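Local coordinates for protein Rho guanine nucleotide exchange factor 12 (Homo sapiens, PDB 1TXD) that acts as a guanine nucleotide exchange factor for the RhoA GTPase, here represented by its catalytic DH and adjoining PH domains, at residues D182-A185 with K186-W190; P20-I23 with K24-V28; I29-L32 with F33-R37. The protein carries 1 engineered substitution. All coordinates share one frame; numbering follows the deposited sequence.

Contact 1. Residues D182-A185 with K186-W190; sequences DNIA and KYTEW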
# COMPACT_ATOMS: atom_id res chain seq x y z
N ASP A 182 3.19 1.73 -23.30
CA ASP A 182 2.14 2.10 -24.24
C ASP A 182 2.65 3.10 -25.29
O ASP A 182 2.25 3.06 -26.45
CB ASP A 182 0.98 2.76 -23.54
CG ASP A 182 0.06 1.80 -22.84
OD1 ASP A 182 0.16 0.57 -23.00
OD2 ASP A 182 -0.84 2.25 -22.09
N ASN A 183 3.54 4.00 -24.87
CA ASN A 183 4.03 5.05 -25.77
C ASN A 183 5.04 4.49 -26.75
O ASN A 183 5.08 4.89 -27.91
CB ASN A 183 4.63 6.21 -24.99
CG ASN A 183 3.64 7.31 -24.75
OD1 ASN A 183 2.58 7.37 -25.40
ND2 ASN A 183 3.98 8.20 -23.84
N ILE A 184 5.84 3.55 -26.28
CA ILE A 184 6.74 2.85 -27.19
C ILE A 184 5.86 2.13 -28.22
O ILE A 184 6.10 2.26 -29.41
CB ILE A 184 7.68 1.90 -26.43
CG1 ILE A 184 8.58 2.70 -25.48
CG2 ILE A 184 8.54 1.15 -27.42
CD1 ILE A 184 9.31 1.87 -24.45
N ALA A 185 4.80 1.46 -27.78
CA ALA A 185 3.93 0.72 -28.70
C ALA A 185 3.31 1.64 -29.75
O ALA A 185 3.21 1.30 -30.92
CB ALA A 185 2.82 0.03 -27.94
N LYS A 186 2.91 2.81 -29.29
CA LYS A 186 2.29 3.82 -30.13
C LYS A 186 3.13 4.16 -31.36
O LYS A 186 2.58 4.35 -32.44
CB LYS A 186 2.05 5.08 -29.29
CG LYS A 186 1.18 6.12 -29.94
CD LYS A 186 1.12 7.40 -29.11
CE LYS A 186 0.48 8.54 -29.94
NZ LYS A 186 -0.13 9.56 -29.07
N TYR A 187 4.45 4.27 -31.19
CA TYR A 187 5.34 4.62 -32.29
C TYR A 187 6.11 3.41 -32.81
O TYR A 187 7.25 3.49 -33.23
CB TYR A 187 6.30 5.73 -31.85
CG TYR A 187 5.60 6.98 -31.40
CD1 TYR A 187 4.88 7.77 -32.30
CD2 TYR A 187 5.62 7.37 -30.06
CE1 TYR A 187 4.22 8.92 -31.88
CE2 TYR A 187 4.98 8.50 -29.64
CZ TYR A 187 4.28 9.28 -30.55
OH TYR A 187 3.64 10.41 -30.11
N THR A 188 5.47 2.25 -32.74
CA THR A 188 6.06 1.04 -33.26
C THR A 188 5.18 0.65 -34.44
O THR A 188 3.98 0.40 -34.28
CB THR A 188 6.12 -0.06 -32.19
OG1 THR A 188 7.09 0.28 -31.18
CG2 THR A 188 6.61 -1.35 -32.79
N GLU A 189 5.77 0.62 -35.62
CA GLU A 189 4.99 0.45 -36.84
C GLU A 189 4.68 -1.01 -37.11
O GLU A 189 3.53 -1.37 -37.36
CB GLU A 189 5.74 1.06 -38.03
CG GLU A 189 6.10 2.51 -37.83
CD GLU A 189 5.47 3.38 -38.88
OE1 GLU A 189 5.88 3.29 -40.07
OE2 GLU A 189 4.56 4.16 -38.51
N TRP A 190 5.70 -1.85 -37.00
CA TRP A 190 5.65 -3.17 -37.58
C TRP A 190 5.10 -4.20 -36.58
O TRP A 190 5.57 -4.29 -35.45
CB TRP A 190 7.00 -3.57 -38.18
CG TRP A 190 8.15 -3.49 -37.28
CD1 TRP A 190 8.85 -4.54 -36.78
CD2 TRP A 190 8.79 -2.30 -36.76
NE1 TRP A 190 9.86 -4.09 -35.96
CE2 TRP A 190 9.85 -2.72 -35.93
CE3 TRP A 190 8.56 -0.92 -36.89
CZ2 TRP A 190 10.67 -1.81 -35.22
CZ3 TRP A 190 9.38 -0.02 -36.20
CH2 TRP A 190 10.42 -0.47 -35.39

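Contact 2. Residues P20-I23 with K24-V28; sequences PCEI and KRQEV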
# COMPACT_ATOMS: atom_id res chain seq x y z
N PRO A 20 10.29 10.38 -39.31
CA PRO A 20 9.78 11.13 -38.14
C PRO A 20 9.21 10.21 -37.04
O PRO A 20 9.61 10.30 -35.88
CB PRO A 20 8.68 12.03 -38.74
CG PRO A 20 8.98 12.13 -40.19
CD PRO A 20 9.75 10.89 -40.59
N CYS A 21 8.34 9.29 -37.41
CA CYS A 21 7.79 8.35 -36.43
C CYS A 21 8.88 7.53 -35.76
O CYS A 21 8.76 7.15 -34.60
CB CYS A 21 6.75 7.43 -37.08
SG CYS A 21 7.41 6.12 -38.18
N GLU A 22 9.95 7.26 -36.48
CA GLU A 22 11.08 6.51 -35.92
C GLU A 22 11.88 7.37 -34.93
O GLU A 22 12.45 6.86 -33.96
CB GLU A 22 11.95 5.95 -37.05
CG GLU A 22 13.19 5.20 -36.59
CD GLU A 22 12.87 4.03 -35.64
OE1 GLU A 22 11.73 3.50 -35.66
OE2 GLU A 22 13.77 3.66 -34.87
N ILE A 23 11.91 8.67 -35.14
CA ILE A 23 12.52 9.56 -34.17
C ILE A 23 11.71 9.59 -32.86
O ILE A 23 12.30 9.59 -31.78
CB ILE A 23 12.74 10.96 -34.76
CG1 ILE A 23 14.12 11.01 -35.43
CG2 ILE A 23 12.69 12.03 -33.73
CD1 ILE A 23 14.28 12.08 -36.38
N LYS A 24 10.38 9.57 -32.97
CA LYS A 24 9.50 9.58 -31.79
C LYS A 24 9.67 8.29 -31.01
O LYS A 24 9.75 8.33 -29.78
CB LYS A 24 8.04 9.76 -32.19
CG LYS A 24 7.61 11.20 -32.34
CD LYS A 24 6.77 11.43 -33.58
CE LYS A 24 6.78 12.89 -34.03
NZ LYS A 24 6.58 12.98 -35.49
N ARG A 25 9.72 7.16 -31.71
CA ARG A 25 9.99 5.86 -31.10
C ARG A 25 11.26 5.93 -30.27
O ARG A 25 11.29 5.42 -29.14
CB ARG A 25 10.09 4.70 -32.14
CG ARG A 25 9.94 3.26 -31.54
CD ARG A 25 10.08 2.11 -32.55
NE ARG A 25 11.48 1.98 -32.92
CZ ARG A 25 12.33 1.06 -32.48
NH1 ARG A 25 11.96 0.08 -31.66
NH2 ARG A 25 13.59 1.12 -32.92
N GLN A 26 12.30 6.60 -30.79
CA GLN A 26 13.58 6.57 -30.09
C GLN A 26 13.46 7.40 -28.85
O GLN A 26 14.03 7.05 -27.82
CB GLN A 26 14.71 7.13 -30.93
CG GLN A 26 15.04 6.30 -32.17
CD GLN A 26 15.64 4.97 -31.82
OE1 GLN A 26 16.53 4.91 -30.98
NE2 GLN A 26 15.13 3.90 -32.42
N GLU A 27 12.75 8.50 -28.97
CA GLU A 27 12.60 9.43 -27.87
C GLU A 27 11.88 8.77 -26.70
O GLU A 27 12.27 8.96 -25.57
CB GLU A 27 11.85 10.69 -28.32
CG GLU A 27 12.75 11.79 -28.91
CD GLU A 27 11.96 12.85 -29.69
OE1 GLU A 27 12.53 13.62 -30.51
OE2 GLU A 27 10.73 12.93 -29.46
N VAL A 28 10.83 8.00 -26.98
CA VAL A 28 10.08 7.33 -25.94
C VAL A 28 10.79 6.08 -25.38
O VAL A 28 10.62 5.78 -24.20
CB VAL A 28 8.64 6.99 -26.36
CG1 VAL A 28 7.86 8.25 -26.67
CG2 VAL A 28 8.60 6.02 -27.52

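Contact 3. Residues I29-L32 with F33-R37; sequences INEL and FYTER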
# COMPACT_ATOMS: atom_id res chain seq x y z
N ILE A 29 11.60 5.38 -26.17
CA ILE A 29 12.44 4.34 -25.60
C ILE A 29 13.45 4.99 -24.66
O ILE A 29 13.83 4.44 -23.63
CB ILE A 29 13.20 3.52 -26.67
CG1 ILE A 29 12.26 2.58 -27.39
CG2 ILE A 29 14.29 2.68 -26.03
CD1 ILE A 29 12.85 1.99 -28.66
N ASN A 30 13.91 6.17 -25.03
CA ASN A 30 14.90 6.86 -24.23
C ASN A 30 14.36 7.43 -22.94
O ASN A 30 15.11 7.58 -21.98
CB ASN A 30 15.56 7.96 -25.04
CG ASN A 30 16.77 7.48 -25.70
OD1 ASN A 30 17.86 7.53 -25.12
ND2 ASN A 30 16.63 6.99 -26.94
N GLU A 31 13.06 7.75 -22.94
CA GLU A 31 12.36 8.17 -21.76
C GLU A 31 12.31 7.02 -20.74
O GLU A 31 12.46 7.26 -19.56
CB GLU A 31 10.94 8.64 -22.14
CG GLU A 31 10.08 9.24 -21.03
CD GLU A 31 10.63 10.52 -20.43
OE1 GLU A 31 11.85 10.82 -20.63
OE2 GLU A 31 9.85 11.23 -19.71
N LEU A 32 12.08 5.79 -21.21
CA LEU A 32 12.01 4.65 -20.36
C LEU A 32 13.39 4.42 -19.76
O LEU A 32 13.50 4.32 -18.53
CB LEU A 32 11.56 3.40 -21.12
CG LEU A 32 11.87 2.07 -20.44
CD1 LEU A 32 11.10 1.87 -19.11
CD2 LEU A 32 11.58 0.97 -21.38
N PHE A 33 14.42 4.44 -20.59
CA PHE A 33 15.76 4.24 -20.08
C PHE A 33 16.18 5.34 -19.10
O PHE A 33 16.61 5.02 -18.02
CB PHE A 33 16.80 4.11 -21.20
CG PHE A 33 16.62 2.89 -22.09
CD1 PHE A 33 15.47 2.10 -22.05
CD2 PHE A 33 17.60 2.55 -23.01
CE1 PHE A 33 15.31 1.00 -22.92
CE2 PHE A 33 17.45 1.46 -23.85
CZ PHE A 33 16.30 0.69 -23.79
N TYR A 34 15.99 6.61 -19.46
CA TYR A 34 16.43 7.73 -18.68
C TYR A 34 15.77 7.81 -17.28
O TYR A 34 16.45 8.09 -16.31
CB TYR A 34 16.18 9.05 -19.45
CG TYR A 34 16.63 10.30 -18.71
CD1 TYR A 34 17.87 10.90 -19.01
CD2 TYR A 34 15.82 10.91 -17.70
CE1 TYR A 34 18.30 12.06 -18.33
CE2 TYR A 34 16.26 12.04 -17.00
CZ TYR A 34 17.50 12.62 -17.33
OH TYR A 34 17.96 13.74 -16.69
N THR A 35 14.46 7.60 -17.22
CA THR A 35 13.73 7.70 -15.97
C THR A 35 14.00 6.46 -15.12
O THR A 35 13.81 6.51 -13.94
CB THR A 35 12.22 7.83 -16.19
OG1 THR A 35 11.77 6.75 -17.03
CG2 THR A 35 11.90 9.08 -16.97
N GLU A 36 14.45 5.36 -15.74
CA GLU A 36 14.97 4.23 -14.97
C GLU A 36 16.27 4.59 -14.30
O GLU A 36 16.51 4.17 -13.15
CB GLU A 36 15.20 2.95 -15.80
CG GLU A 36 15.58 1.75 -14.94
CD GLU A 36 14.40 1.22 -14.19
OE1 GLU A 36 14.60 0.53 -13.18
OE2 GLU A 36 13.26 1.52 -14.58
N ARG A 37 17.14 5.34 -14.98
CA ARG A 37 18.40 5.76 -14.36
C ARG A 37 18.13 6.74 -13.18
O ARG A 37 18.71 6.64 -12.11
CB ARG A 37 19.31 6.41 -15.39
CG ARG A 37 20.80 6.40 -15.05
CD ARG A 37 21.71 6.91 -16.21
NE ARG A 37 21.24 6.42 -17.52
CZ ARG A 37 20.73 7.17 -18.51
NH1 ARG A 37 20.60 8.50 -18.40
NH2 ARG A 37 20.33 6.57 -19.64

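Contact 1. Residues D182-A185 with K186-W190
The Tyr187 ring meets the backbone carbonyl of Asn183 obliquely, with CD2 3.3 Å from Asn183 O, where helix 169-186 of the DH helical bundle comes to its end. With CG anti to its own carbonyl carbon (chi1 -59°), the phenol stands out beside the last helical turn, where Lys24 of helix 20-57 touches it. The second flat group, the Asn183 carboxamide, lies alongside the extended chain of Lys186 and points the same way. Their contact is loose, Asn183 OD1 to Lys186 CD at 4.0 Å, on an exposed side of the helix.

The backbone shows how the helix winds down. Lys186 N still makes a regular helical bond to Asp182 O, at 2.9 Å. Tyr187 is the first residue to leave helical backbone angles, and its N-H is shared weakly between Asn183 O and Ile184 O. One residue on, Thr188 N reaches Ala185 O at 3.1 Å, three residues back, from well above the carbonyl plane.

Neighbouring helices flank this end. Ala185 packs on Val197 and Lys198 of helix 191-230, and Asp182 forms a salt bridge with Arg205 of that same helix; beyond the turn, Trp190 occupies its N-cap position. Thr188 turns its side chain back toward the helix end, where Ile184 CG2 lies 4.1 Å from Thr188 OG1. That same hydroxyl, Thr188 OG1, donates to Ile184 O at 2.8 Å, standing 48° out of the carbonyl plane.

Contact 2. Residues P20-I23 with K24-V28
Glu22 and Arg25 run side by side in the first turns of helix 20-57, pointing the same way, with carboxylate and guanidinium planes 33° apart. Arg25 grips the acid side-on with two nitrogens, one for each oxygen. Its NE lies 3.1 Å from Glu22 OE1, on the syn side and somewhat tilted from the guanidinium plane, whereas NH2 meets the syn lone pair of Glu22 OE2 at 3.2 Å with that oxygen exactly in plane. A bend at chi3 (74°) brings the otherwise extended arginine chain round to this side-on approach.

Gln26, one turn after Glu22, crosses it at a slant, its amide turned 49° from the carboxylate. Its NE2 gives the shortest of the side-chain bonds, 2.8 Å to Glu22 OE2, arriving on the anti side, so this one oxygen accepts from two side chains. Both donors also serve the loop before helix 102-109: Arg25 NH2 bonds Asp99 O and Gln26 NE2 bonds Ile98 O. Replacing Glu22 by an alanine is likely to leave the Arg25 guanidinium without this carboxylate and to take one of the bonds from the Gln26 amide.

Away from the charged cluster, Ile23 CG2 lies 3.6 Å from Glu27 OE1, and both residues touch Gln7 of helix 6-9. The backbone keeps ordinary helical bonds, such as Arg25 N to Cys21 O at 3.0 Å. Glu22 thus bridges two side chains: its charge is likely to offset that of the buried Arg25, gripped by both oxygens, while OE2 also holds Gln26, an arrangement consistent with steering both toward the backbone of Ile98 and Asp99.

Contact 3. Residues I29-L32 with F33-R37
In helix 20-57, a long helix of the DH bundle, Ile29 and Phe33 stand side by side one turn apart and face the buried interior. The Ile29 methyl CG2 sits over one face of the Phe33 ring, 3.9 Å from its centroid and shifted toward the rim, in a CH-pi contact. Leu32 covers the ring edge instead, with CG 3.9 Å from Phe33 CD1. Helix 72-90 touches the cluster through Met86, helix 102-109 through Leu105 and Trp108, and helix 169-186 through Ile184.

On another side of the helix, Thr35 places its hydroxyl between its own backbone N and carbonyl carbon (chi1 53°), which aims it back up the helix. Thr35 OG1 donates to Glu31 O at 2.7 Å, and Thr35 N gives the same oxygen a second bond at 3.1 Å. The Glu31 carboxylate, crossing over, rests against the threonine methyl.

Because the Thr35 proton goes to the backbone, its oxygen can accept from Arg173 NH1. Arg173 and Tyr177 also bind Glu36 OE2, and His79 binds OE1, so the helix joins its neighbours by polar bonds beside the apolar cluster, and both oxygens of the buried Glu36 have partners.

How the contacts relate
All three contacts belong to the DH domain, on the same side of the chain's centre. Contact 2 comes first along the chain and contact 3 adjoins it, both on helix 20-57 with centres about 14 Å apart. Contact 1 lies much later, where helix 169-186 ends and the turn to helix 191-230 begins. It returns beside contact 2, about 9 Å between centres, with Tyr187 O 3.2 Å from Arg25 CG and the Trp190 ring against Arg25. The centres of contacts 1 and 3 are about 15 Å apart; Ile184 of contact 1 packs on Ile29 and Leu32 of contact 3, and on Val28 of contact 2. Residues distant in sequence thus join the start of helix 20-57 to the end of helix 169-186.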